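Local coordinates for tail fiber protein (Acinetobacter phage AM24, PDB 5W5P), which probably recognises and degrades the capsular polysaccharide of its Acinetobacter baumannii host as the trimeric tailspike of the phage, at residues V451-S456 with T604-S609; A515-V520 with A539-F544; N64-G69 with A113-T118. All coordinates share one frame; numbering follows the deposited sequence.

Contact 1: residues V451-S456 with T604-S609; sequences VTFDLS and TMTIYS
M605 N and D454 O are joined by the shortest polar bond between V451-S456 and T604-S609, 2.7 Å long with an N-H...O angle of 164°. D454 N returns a bond of 3.1 Å to M605 O, and together they close one hydrogen-bonded antiparallel pair. T452 and I607 make the next, where I607 N meets T452 O at 2.8 Å. Between these lies the non-hydrogen-bonded pair F453 and T606, and it illustrates how a ladder is filled in: here F453 CA makes a CA-H...O contact of 3.3 Å with M605 O, the carbonyl that also takes D454 N.

The two faces of the sheet differ. T452 and I607 run alongside each other on one face, with T452 CG2 3.6 Å from I607 CB. The T452 torsion (chi1 177°) sets OG1 anti to the backbone N, and OG1 bonds to K444 N of the second subunit. D454, on the same face, divides its carboxylate: D454 OD1 uses its anti lone pair to take L455 N at 2.8 Å, while OD2 forms a salt bridge with R438 of the second subunit. The other face carries F453, whose ring runs beside T606, with F453 CE2 3.4 Å from T606 OG1 and F453 CZ 3.9 Å from T606 CG2. Further along it, V451 CG2 touches the Y608 ring, whose hydroxyl bonds to D495.

Every residue in the contact is buried. Strand 451-461 is an outermost strand, within this chain, of a five-stranded antiparallel sheet. Strand 598-608 separates it from strand 492-503, which M605, a selenomethionine, and I607 touch through A494, while P622 of the C-terminal strand 621-622 packs on D454 and M605.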
ATOM      1  N   VAL A 451       2.928   4.326 -29.308  1.00 42.89           N
ATOM      2  CA  VAL A 451       4.107   5.121 -29.634  1.00 34.85           C
ATOM      3  C   VAL A 451       5.210   4.757 -28.653  1.00 46.51           C
ATOM      4  O   VAL A 451       4.982   4.724 -27.435  1.00 47.19           O
ATOM      5  CB  VAL A 451       3.794   6.626 -29.576  1.00 34.63           C
ATOM      6  CG1 VAL A 451       5.058   7.444 -29.759  1.00 34.70           C
ATOM      7  CG2 VAL A 451       2.748   7.000 -30.625  1.00 35.75           C
ATOM      8  N   THR A 452       6.404   4.475 -29.175  1.00 41.77           N
ATOM      9  CA  THR A 452       7.545   4.101 -28.350  1.00 42.28           C
ATOM     10  C   THR A 452       8.768   4.909 -28.766  1.00 42.68           C
ATOM     11  O   THR A 452       8.936   5.259 -29.938  1.00 44.05           O
ATOM     12  CB  THR A 452       7.849   2.588 -28.439  1.00 42.75           C
ATOM     13  OG1 THR A 452       9.015   2.277 -27.665  1.00 41.94           O
ATOM     14  CG2 THR A 452       8.075   2.161 -29.886  1.00 42.78           C
ATOM     15  N   PHE A 453       9.620   5.204 -27.788  1.00 39.37           N
ATOM     16  CA  PHE A 453      10.794   6.036 -27.989  1.00 39.51           C
ATOM     17  C   PHE A 453      12.063   5.205 -27.851  1.00 39.94           C
ATOM     18  O   PHE A 453      12.130   4.268 -27.050  1.00 40.35           O
ATOM     19  CB  PHE A 453      10.825   7.199 -26.993  1.00 37.08           C
ATOM     20  CG  PHE A 453       9.807   8.258 -27.279  1.00 38.35           C
ATOM     21  CD1 PHE A 453       8.474   8.055 -26.968  1.00 34.35           C
ATOM     22  CD2 PHE A 453      10.180   9.455 -27.869  1.00 43.50           C
ATOM     23  CE1 PHE A 453       7.530   9.025 -27.237  1.00 36.12           C
ATOM     24  CE2 PHE A 453       9.238  10.437 -28.140  1.00 44.24           C
ATOM     25  CZ  PHE A 453       7.911  10.221 -27.824  1.00 38.83           C
ATOM     26  N   ASP A 454      13.064   5.552 -28.654  1.00 38.74           N
ATOM     27  CA  ASP A 454      14.353   4.882 -28.618  1.00 39.57           C
ATOM     28  C   ASP A 454      15.444   5.928 -28.765  1.00 40.62           C
ATOM     29  O   ASP A 454      15.184   7.081 -29.110  1.00 47.60           O
ATOM     30  CB  ASP A 454      14.478   3.818 -29.713  1.00 44.31           C
ATOM     31  CG  ASP A 454      15.251   2.601 -29.252  1.00 44.50           C
ATOM     32  OD1 ASP A 454      16.209   2.765 -28.468  1.00 43.55           O
ATOM     33  OD2 ASP A 454      14.901   1.481 -29.675  1.00 44.93           O
ATOM     34  N   LEU A 455      16.679   5.515 -28.501  1.00 39.68           N
ATOM     35  CA  LEU A 455      17.788   6.455 -28.489  1.00 41.63           C
ATOM     36  C   LEU A 455      19.101   5.684 -28.518  1.00 44.39           C
ATOM     37  O   LEU A 455      19.168   4.526 -28.095  1.00 45.80           O
ATOM     38  CB  LEU A 455      17.727   7.381 -27.264  1.00 38.27           C
ATOM     39  CG  LEU A 455      18.176   6.863 -25.893  1.00 39.04           C
ATOM     40  CD1 LEU A 455      18.383   8.022 -24.926  1.00 37.24           C
ATOM     41  CD2 LEU A 455      17.170   5.879 -25.329  1.00 37.02           C
ATOM     42  N   SER A 456      20.137   6.339 -29.039  1.00 40.70           N
ATOM     43  CA  SER A 456      21.465   5.748 -29.091  1.00 40.04           C
ATOM     44  C   SER A 456      22.487   6.850 -29.324  1.00 43.80           C
ATOM     45  O   SER A 456      22.171   7.911 -29.865  1.00 46.65           O
ATOM     46  CB  SER A 456      21.567   4.686 -30.190  1.00 43.78           C
ATOM     47  OG  SER A 456      22.092   5.243 -31.385  1.00 43.69           O
ATOM     48  N   THR A 604      17.611  10.223 -31.300  1.00 47.26           N
ATOM     49  CA  THR A 604      16.401   9.919 -30.543  1.00 45.67           C
ATOM     50  C   THR A 604      15.276   9.645 -31.532  1.00 44.00           C
ATOM     51  O   THR A 604      14.976  10.490 -32.382  1.00 44.26           O
ATOM     52  CB  THR A 604      16.019  11.068 -29.602  1.00 41.70           C
ATOM     53  OG1 THR A 604      17.074  11.291 -28.661  1.00 41.85           O
ATOM     54  CG2 THR A 604      14.750  10.721 -28.837  1.00 40.30           C
HETATM   55  N   MSE A 605      14.658   8.475 -31.421  1.00 42.98           N
HETATM   56  CA  MSE A 605      13.600   8.086 -32.346  1.00 45.68           C
HETATM   57  C   MSE A 605      12.216   8.106 -31.699  1.00 44.76           C
HETATM   58  O   MSE A 605      12.069   7.791 -30.520  1.00 49.79           O
HETATM   59  CB  MSE A 605      13.887   6.697 -32.918  1.00 52.58           C
HETATM   60  CG  MSE A 605      15.144   6.639 -33.783  1.00 60.71           C
HETATM   61 SE   MSE A 605      15.388   4.921 -34.694  1.00 64.80          SE
HETATM   62  CE  MSE A 605      13.803   4.972 -35.836  1.00 60.73           C
ATOM     63  N   THR A 606      11.216   8.498 -32.484  1.00 42.79           N
ATOM     64  CA  THR A 606       9.803   8.448 -32.105  1.00 43.27           C
ATOM     65  C   THR A 606       9.141   7.434 -33.032  1.00 43.88           C
ATOM     66  O   THR A 606       8.874   7.743 -34.197  1.00 47.44           O
ATOM     67  CB  THR A 606       9.142   9.827 -32.229  1.00 44.41           C
ATOM     68  OG1 THR A 606       9.877  10.802 -31.477  1.00 35.79           O
ATOM     69  CG2 THR A 606       7.703   9.787 -31.732  1.00 39.51           C
ATOM     70  N   ILE A 607       8.877   6.226 -32.535  1.00 45.28           N
ATOM     71  CA  ILE A 607       8.370   5.130 -33.360  1.00 46.04           C
ATOM     72  C   ILE A 607       6.855   5.044 -33.221  1.00 46.72           C
ATOM     73  O   ILE A 607       6.326   4.977 -32.104  1.00 50.79           O
ATOM     74  CB  ILE A 607       9.029   3.793 -32.980  1.00 43.69           C
ATOM     75  CG1 ILE A 607      10.545   3.870 -33.178  1.00 44.93           C
ATOM     76  CG2 ILE A 607       8.425   2.647 -33.787  1.00 39.38           C
ATOM     77  CD1 ILE A 607      11.333   3.062 -32.165  1.00 47.45           C
ATOM     78  N   TYR A 608       6.160   5.039 -34.354  1.00 45.66           N
ATOM     79  CA  TYR A 608       4.710   4.870 -34.401  1.00 45.74           C
ATOM     80  C   TYR A 608       4.435   3.422 -34.792  1.00 45.55           C
ATOM     81  O   TYR A 608       4.563   3.049 -35.961  1.00 48.20           O
ATOM     82  CB  TYR A 608       4.081   5.859 -35.380  1.00 45.75           C
ATOM     83  CG  TYR A 608       4.551   7.282 -35.172  1.00 43.09           C
ATOM     84  CD1 TYR A 608       3.950   8.104 -34.218  1.00 42.36           C
ATOM     85  CD2 TYR A 608       5.604   7.800 -35.912  1.00 36.99           C
ATOM     86  CE1 TYR A 608       4.385   9.403 -34.015  1.00 41.24           C
ATOM     87  CE2 TYR A 608       6.044   9.092 -35.719  1.00 37.93           C
ATOM     88  CZ  TYR A 608       5.434   9.892 -34.772  1.00 40.73           C
ATOM     89  OH  TYR A 608       5.882  11.183 -34.586  1.00 41.37           O
ATOM     90  N   SER A 609       4.051   2.605 -33.810  1.00 44.09           N
ATOM     91  CA  SER A 609       3.980   1.164 -34.017  1.00 43.74           C
ATOM     92  C   SER A 609       2.675   0.694 -34.642  1.00 44.80           C
ATOM     93  O   SER A 609       2.615  -0.453 -35.096  1.00 47.65           O
ATOM     94  CB  SER A 609       4.192   0.429 -32.692  1.00 41.65           C
ATOM     95  OG  SER A 609       5.199   1.057 -31.922  1.00 39.55           O
TER

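Contact 2: residues A515-V520 with A539-F544; sequences AKVSLV and ASLTGF
K516 O accepts two backbone N-H groups from the facing strand, T542 N at 2.7 Å and G543 N at 3.2 Å. T542 and G543 both face K516, a classic beta bulge, and the register of A515-V520 against A539-F544 shifts by one after it. K516 N donates in return to G543 O over 2.8 Å, an almost straight bond (175°), and beyond the bulge S518 and S540 resume the regular antiparallel exchange.

Side chains pack around this backbone core. Because G543 is a glycine, K516 CG can rest 4.0 Å from its CA. T542 CG2 meets S518 CB at 3.7 Å. The opposite face is apolar: A539 CB fits against L519 CD2 (3.5 Å) and V517 CG1 (3.8 Å), and L541 CD1 approaches A515 CB at 3.9 Å.

Around these groups L569 of strand 569-574 lies against V517, A539 and L541, and M496 of strand 492-503 touches V517 and L519. K516 NZ bonds to N497 and forms a salt bridge with D495 of the second subunit.

The hairpin thus has an apolar face, carrying A515, V517, L519, A539 and L541, and a more polar one, carrying K516, S518 and S540. The doubly gripped carbonyl absorbs the extra residue of the bulge without losing its hydrogen bonding, and the lysine ties the hairpin into the trimer.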
ATOM      1  N   ALA A 515      19.260  16.728 -37.724  1.00 46.10           N
ATOM      2  CA  ALA A 515      18.474  16.302 -38.871  1.00 45.55           C
ATOM      3  C   ALA A 515      17.158  15.699 -38.401  1.00 46.54           C
ATOM      4  O   ALA A 515      17.114  14.979 -37.398  1.00 49.26           O
ATOM      5  CB  ALA A 515      19.238  15.278 -39.715  1.00 42.81           C
ATOM      6  N   LYS A 516      16.088  15.997 -39.127  1.00 47.03           N
ATOM      7  CA  LYS A 516      14.781  15.396 -38.898  1.00 45.02           C
ATOM      8  C   LYS A 516      14.480  14.450 -40.053  1.00 48.89           C
ATOM      9  O   LYS A 516      14.391  14.885 -41.208  1.00 54.46           O
ATOM     10  CB  LYS A 516      13.702  16.471 -38.776  1.00 46.87           C
ATOM     11  CG  LYS A 516      14.070  17.622 -37.848  1.00 45.29           C
ATOM     12  CD  LYS A 516      14.279  17.144 -36.422  1.00 42.16           C
ATOM     13  CE  LYS A 516      12.992  16.564 -35.849  1.00 42.05           C
ATOM     14  NZ  LYS A 516      13.101  16.195 -34.403  1.00 39.10           N
ATOM     15  N   VAL A 517      14.333  13.163 -39.745  1.00 47.96           N
ATOM     16  CA  VAL A 517      14.120  12.123 -40.746  1.00 46.89           C
ATOM     17  C   VAL A 517      12.806  11.414 -40.452  1.00 45.42           C
ATOM     18  O   VAL A 517      12.430  11.245 -39.287  1.00 47.37           O
ATOM     19  CB  VAL A 517      15.292  11.118 -40.773  1.00 46.62           C
ATOM     20  CG1 VAL A 517      15.062  10.046 -41.822  1.00 43.96           C
ATOM     21  CG2 VAL A 517      16.601  11.844 -41.041  1.00 48.83           C
ATOM     22  N   SER A 518      12.108  11.008 -41.512  1.00 44.66           N
ATOM     23  CA  SER A 518      10.904  10.194 -41.413  1.00 48.33           C
ATOM     24  C   SER A 518      11.140   8.869 -42.130  1.00 52.97           C
ATOM     25  O   SER A 518      11.772   8.834 -43.190  1.00 58.35           O
ATOM     26  CB  SER A 518       9.698  10.927 -42.015  1.00 54.01           C
ATOM     27  OG  SER A 518       8.475  10.386 -41.548  1.00 59.63           O
ATOM     28  N   LEU A 519      10.637   7.778 -41.545  1.00 51.46           N
ATOM     29  CA  LEU A 519      10.880   6.430 -42.043  1.00 47.53           C
ATOM     30  C   LEU A 519       9.578   5.659 -42.196  1.00 50.66           C
ATOM     31  O   LEU A 519       8.608   5.890 -41.470  1.00 57.50           O
ATOM     32  CB  LEU A 519      11.786   5.620 -41.104  1.00 45.14           C
ATOM     33  CG  LEU A 519      13.069   6.251 -40.590  1.00 47.38           C
ATOM     34  CD1 LEU A 519      13.717   5.337 -39.570  1.00 47.24           C
ATOM     35  CD2 LEU A 519      13.996   6.492 -41.747  1.00 52.63           C
ATOM     36  N   VAL A 520       9.586   4.707 -43.125  1.00 48.37           N
ATOM     37  CA  VAL A 520       8.553   3.683 -43.218  1.00 47.48           C
ATOM     38  C   VAL A 520       9.252   2.337 -43.373  1.00 48.42           C
ATOM     39  O   VAL A 520      10.205   2.214 -44.149  1.00 48.07           O
ATOM     40  CB  VAL A 520       7.580   3.948 -44.388  1.00 46.22           C
ATOM     41  CG1 VAL A 520       8.345   4.231 -45.678  1.00 42.93           C
ATOM     42  CG2 VAL A 520       6.609   2.787 -44.562  1.00 45.70           C
ATOM     43  N   ALA A 539      13.664   6.482 -46.233  1.00 47.99           N
ATOM     44  CA  ALA A 539      13.893   7.644 -45.390  1.00 46.38           C
ATOM     45  C   ALA A 539      13.719   8.929 -46.190  1.00 46.07           C
ATOM     46  O   ALA A 539      13.899   8.960 -47.409  1.00 46.41           O
ATOM     47  CB  ALA A 539      15.298   7.610 -44.781  1.00 46.55           C
ATOM     48  N   SER A 540      13.384  10.002 -45.481  1.00 45.46           N
ATOM     49  CA  SER A 540      13.244  11.308 -46.106  1.00 44.78           C
ATOM     50  C   SER A 540      13.686  12.374 -45.119  1.00 45.13           C
ATOM     51  O   SER A 540      13.247  12.373 -43.968  1.00 48.08           O
ATOM     52  CB  SER A 540      11.801  11.551 -46.547  1.00 46.10           C
ATOM     53  OG  SER A 540      11.685  12.767 -47.255  1.00 51.84           O
ATOM     54  N   LEU A 541      14.557  13.272 -45.566  1.00 47.65           N
ATOM     55  CA  LEU A 541      15.025  14.383 -44.739  1.00 46.82           C
ATOM     56  C   LEU A 541      13.922  15.434 -44.686  1.00 51.64           C
ATOM     57  O   LEU A 541      13.722  16.188 -45.641  1.00 59.74           O
ATOM     58  CB  LEU A 541      16.319  14.959 -45.301  1.00 44.16           C
ATOM     59  CG  LEU A 541      16.984  16.083 -44.507  1.00 47.13           C
ATOM     60  CD1 LEU A 541      17.438  15.580 -43.140  1.00 42.97           C
ATOM     61  CD2 LEU A 541      18.154  16.686 -45.282  1.00 44.47           C
ATOM     62  N   THR A 542      13.199  15.486 -43.567  1.00 46.00           N
ATOM     63  CA  THR A 542      12.109  16.442 -43.413  1.00 46.19           C
ATOM     64  C   THR A 542      12.571  17.785 -42.867  1.00 48.00           C
ATOM     65  O   THR A 542      11.898  18.796 -43.086  1.00 51.46           O
ATOM     66  CB  THR A 542      11.021  15.880 -42.490  1.00 46.74           C
ATOM     67  OG1 THR A 542      11.362  16.136 -41.119  1.00 42.98           O
ATOM     68  CG2 THR A 542      10.864  14.387 -42.701  1.00 52.63           C
ATOM     69  N   GLY A 543      13.689  17.821 -42.154  1.00 49.37           N
ATOM     70  CA  GLY A 543      14.161  19.061 -41.569  1.00 51.00           C
ATOM     71  C   GLY A 543      15.646  19.002 -41.314  1.00 53.11           C
ATOM     72  O   GLY A 543      16.217  17.925 -41.106  1.00 51.85           O
ATOM     73  N   PHE A 544      16.280  20.172 -41.335  1.00 53.05           N
ATOM     74  CA  PHE A 544      17.706  20.264 -41.064  1.00 52.37           C
ATOM     75  C   PHE A 544      18.030  21.682 -40.623  1.00 52.45           C
ATOM     76  O   PHE A 544      17.496  22.648 -41.175  1.00 52.44           O
ATOM     77  CB  PHE A 544      18.540  19.882 -42.296  1.00 49.20           C
ATOM     78  CG  PHE A 544      20.022  20.001 -42.081  1.00 49.67           C
ATOM     79  CD1 PHE A 544      20.734  18.973 -41.492  1.00 51.11           C
ATOM     80  CD2 PHE A 544      20.702  21.145 -42.461  1.00 52.65           C
ATOM     81  CE1 PHE A 544      22.095  19.080 -41.287  1.00 53.07           C
ATOM     82  CE2 PHE A 544      22.065  21.259 -42.261  1.00 56.51           C
ATOM     83  CZ  PHE A 544      22.762  20.223 -41.671  1.00 56.12           C
TER

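Contact 3: residues N64-G69 with A113-T118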
ATOM      1  N   ASN A  64     -25.812  -9.505  45.908  1.00 53.18           N
ATOM      2  CA  ASN A  64     -26.701 -10.610  45.557  1.00 56.58           C
ATOM      3  C   ASN A  64     -27.394 -10.396  44.216  1.00 59.71           C
ATOM      4  O   ASN A  64     -27.855 -11.372  43.604  1.00 63.40           O
ATOM      5  CB  ASN A  64     -27.763 -10.841  46.633  1.00 56.60           C
ATOM      6  CG  ASN A  64     -27.177 -11.247  47.972  1.00 55.22           C
ATOM      7  OD1 ASN A  64     -26.445 -12.242  48.071  1.00 55.77           O
ATOM      8  ND2 ASN A  64     -27.502 -10.497  49.006  1.00 52.24           N
ATOM      9  N   THR A  65     -27.509  -9.140  43.763  1.00 56.31           N
ATOM     10  CA  THR A  65     -28.090  -8.842  42.463  1.00 54.91           C
ATOM     11  C   THR A  65     -27.046  -8.629  41.376  1.00 52.12           C
ATOM     12  O   THR A  65     -27.359  -8.836  40.202  1.00 50.87           O
ATOM     13  CB  THR A  65     -28.977  -7.596  42.543  1.00 51.18           C
ATOM     14  OG1 THR A  65     -28.361  -6.634  43.396  1.00 64.07           O
ATOM     15  CG2 THR A  65     -30.354  -7.940  43.109  1.00 53.39           C
ATOM     16  N   TYR A  66     -25.814  -8.262  41.734  1.00 52.23           N
ATOM     17  CA  TYR A  66     -24.740  -8.006  40.773  1.00 52.08           C
ATOM     18  C   TYR A  66     -23.799  -9.208  40.759  1.00 48.19           C
ATOM     19  O   TYR A  66     -22.998  -9.390  41.682  1.00 48.63           O
ATOM     20  CB  TYR A  66     -23.985  -6.727  41.136  1.00 54.18           C
ATOM     21  CG  TYR A  66     -23.063  -6.213  40.054  1.00 53.40           C
ATOM     22  CD1 TYR A  66     -21.804  -6.772  39.870  1.00 52.53           C
ATOM     23  CD2 TYR A  66     -23.447  -5.166  39.217  1.00 51.58           C
ATOM     24  CE1 TYR A  66     -20.954  -6.311  38.878  1.00 54.05           C
ATOM     25  CE2 TYR A  66     -22.599  -4.694  38.220  1.00 47.79           C
ATOM     26  CZ  TYR A  66     -21.355  -5.273  38.057  1.00 50.70           C
ATOM     27  OH  TYR A  66     -20.501  -4.821  37.079  1.00 47.35           O
ATOM     28  N   LEU A  67     -23.885 -10.017  39.707  1.00 46.59           N
ATOM     29  CA  LEU A  67     -23.186 -11.293  39.657  1.00 51.52           C
ATOM     30  C   LEU A  67     -21.748 -11.192  39.165  1.00 52.15           C
ATOM     31  O   LEU A  67     -21.061 -12.215  39.124  1.00 56.00           O
ATOM     32  CB  LEU A  67     -23.959 -12.277  38.776  1.00 54.47           C
ATOM     33  CG  LEU A  67     -25.466 -12.334  39.027  1.00 56.10           C
ATOM     34  CD1 LEU A  67     -26.151 -13.213  37.995  1.00 57.69           C
ATOM     35  CD2 LEU A  67     -25.750 -12.827  40.435  1.00 56.89           C
ATOM     36  N   GLN A  68     -21.268 -10.005  38.801  1.00 49.43           N
ATOM     37  CA  GLN A  68     -19.886  -9.828  38.375  1.00 47.47           C
ATOM     38  C   GLN A  68     -19.082  -9.146  39.482  1.00 43.63           C
ATOM     39  O   GLN A  68     -19.588  -8.872  40.575  1.00 41.82           O
ATOM     40  CB  GLN A  68     -19.826  -9.038  37.064  1.00 49.61           C
ATOM     41  CG  GLN A  68     -20.419  -9.776  35.877  1.00 52.72           C
ATOM     42  CD  GLN A  68     -19.649 -11.040  35.542  1.00 58.63           C
ATOM     43  OE1 GLN A  68     -18.424 -11.013  35.382  1.00 63.70           O
ATOM     44  NE2 GLN A  68     -20.360 -12.161  35.443  1.00 56.63           N
ATOM     45  N   GLY A  69     -17.805  -8.892  39.198  1.00 41.70           N
ATOM     46  CA  GLY A  69     -16.931  -8.196  40.118  1.00 43.17           C
ATOM     47  C   GLY A  69     -16.199  -9.065  41.120  1.00 46.49           C
ATOM     48  O   GLY A  69     -15.420  -8.532  41.923  1.00 48.69           O
ATOM     49  N   ALA A 113     -19.933  -1.567  37.036  1.00 46.72           N
ATOM     50  CA  ALA A 113     -20.467  -1.182  35.736  1.00 46.35           C
ATOM     51  C   ALA A 113     -21.620  -2.099  35.345  1.00 45.42           C
ATOM     52  O   ALA A 113     -21.477  -3.325  35.327  1.00 45.13           O
ATOM     53  CB  ALA A 113     -19.368  -1.228  34.674  1.00 42.06           C
ATOM     54  N   ASP A 114     -22.766  -1.497  35.030  1.00 46.01           N
ATOM     55  CA  ASP A 114     -23.964  -2.253  34.690  1.00 46.50           C
ATOM     56  C   ASP A 114     -23.756  -3.030  33.396  1.00 45.04           C
ATOM     57  O   ASP A 114     -23.717  -2.441  32.312  1.00 59.22           O
ATOM     58  CB  ASP A 114     -25.167  -1.307  34.581  1.00 46.08           C
ATOM     59  CG  ASP A 114     -26.436  -2.008  34.139  1.00 47.34           C
ATOM     60  OD1 ASP A 114     -27.364  -1.312  33.676  1.00 55.29           O
ATOM     61  OD2 ASP A 114     -26.518  -3.249  34.267  1.00 47.41           O
ATOM     62  N   TYR A 115     -23.616  -4.353  33.502  1.00 44.98           N
ATOM     63  CA  TYR A 115     -23.406  -5.224  32.352  1.00 45.32           C
ATOM     64  C   TYR A 115     -24.696  -5.535  31.594  1.00 46.75           C
ATOM     65  O   TYR A 115     -24.678  -6.377  30.689  1.00 47.35           O
ATOM     66  CB  TYR A 115     -22.731  -6.529  32.792  1.00 46.48           C
ATOM     67  CG  TYR A 115     -23.373  -7.187  33.998  1.00 50.01           C
ATOM     68  CD1 TYR A 115     -24.446  -8.058  33.851  1.00 51.87           C
ATOM     69  CD2 TYR A 115     -22.907  -6.936  35.284  1.00 44.28           C
ATOM     70  CE1 TYR A 115     -25.039  -8.659  34.945  1.00 50.44           C
ATOM     71  CE2 TYR A 115     -23.492  -7.534  36.387  1.00 51.86           C
ATOM     72  CZ  TYR A 115     -24.559  -8.396  36.214  1.00 52.54           C
ATOM     73  OH  TYR A 115     -25.150  -8.991  37.314  1.00 46.36           O
ATOM     74  N   THR A 116     -25.808  -4.880  31.936  1.00 50.81           N
ATOM     75  CA  THR A 116     -27.053  -5.032  31.197  1.00 50.71           C
ATOM     76  C   THR A 116     -27.382  -3.837  30.313  1.00 49.55           C
ATOM     77  O   THR A 116     -28.340  -3.914  29.537  1.00 50.95           O
ATOM     78  CB  THR A 116     -28.229  -5.281  32.156  1.00 53.10           C
ATOM     79  OG1 THR A 116     -28.540  -4.078  32.871  1.00 50.03           O
ATOM     80  CG2 THR A 116     -27.894  -6.390  33.138  1.00 49.63           C
ATOM     81  N   GLY A 117     -26.633  -2.741  30.415  1.00 48.59           N
ATOM     82  CA  GLY A 117     -26.810  -1.620  29.511  1.00 49.04           C
ATOM     83  C   GLY A 117     -27.941  -0.685  29.853  1.00 55.94           C
ATOM     84  O   GLY A 117     -28.335   0.130  29.010  1.00 51.62           O
ATOM     85  N   THR A 118     -28.471  -0.770  31.073  1.00 55.56           N
ATOM     86  CA  THR A 118     -29.618   0.017  31.509  1.00 51.45           C
ATOM     87  C   THR A 118     -29.218   1.383  32.047  1.00 50.97           C
ATOM     88  O   THR A 118     -29.918   2.370  31.802  1.00 51.99           O
ATOM     89  CB  THR A 118     -30.389  -0.749  32.587  1.00 59.11           C
ATOM     90  OG1 THR A 118     -30.486  -2.131  32.215  1.00 61.50           O
ATOM     91  CG2 THR A 118     -31.781  -0.171  32.771  1.00 57.17           C
TER
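Y115 and Y66, the two residues with the most surface buried here, meet edge to face, their ring planes 72° apart and their centroids separated by 4.8 Å. Y115 presents its edge: CE2 sits 3.4 Å above the Y66 plane, over the ring centre. The pair joins the loop between strands 56-59 and 71-75 to the loop between strand 97-100 and helix 122-132.

Each phenol oxygen then finds the other loop's backbone. Y66 OH donates to A113 O over a short 2.5 Å, coming from above the carbonyl plane. Y115 OH instead accepts L67 N at 2.9 Å; L67 N lies near the Y115 ring plane at its edge, and the N-H...O angle is 167°. Q68 completes the setting by laying CG over a face of Y115, 4.1 Å from the ring centroid, a CH-pi contact, while its OE1 bonds to R143. An Asx turn, D114 OD2 accepting T116 N, shapes the chain beside Y115.

Neither loop has regular secondary structure in this region, and the two tyrosines carry most of the contact between them. Their rings supply the apolar contact and their hydroxyls, one donor and one acceptor, tie each loop to the other's main chain.

How the contacts relate
Contacts 1 and 2 belong to one five-stranded antiparallel sheet, at its two outermost strands within the chain, and 515-520/539-544 is nested in the sequence loop closed by 451-456/604-609. Their centres are 14 Å apart, and M605 CE packs on L519 CD1 at 3.8 Å. Contact 1 is wholly buried; contact 2 is partly so, and both meet other subunits. Contact 3 lies on the opposite side of the chain's centre, its centre 77 Å from that of contact 1, between surface loops. Backbone ladders carry the first two, regular in one and bulged in the other, whereas the third relies on tyrosine rings and hydroxyls.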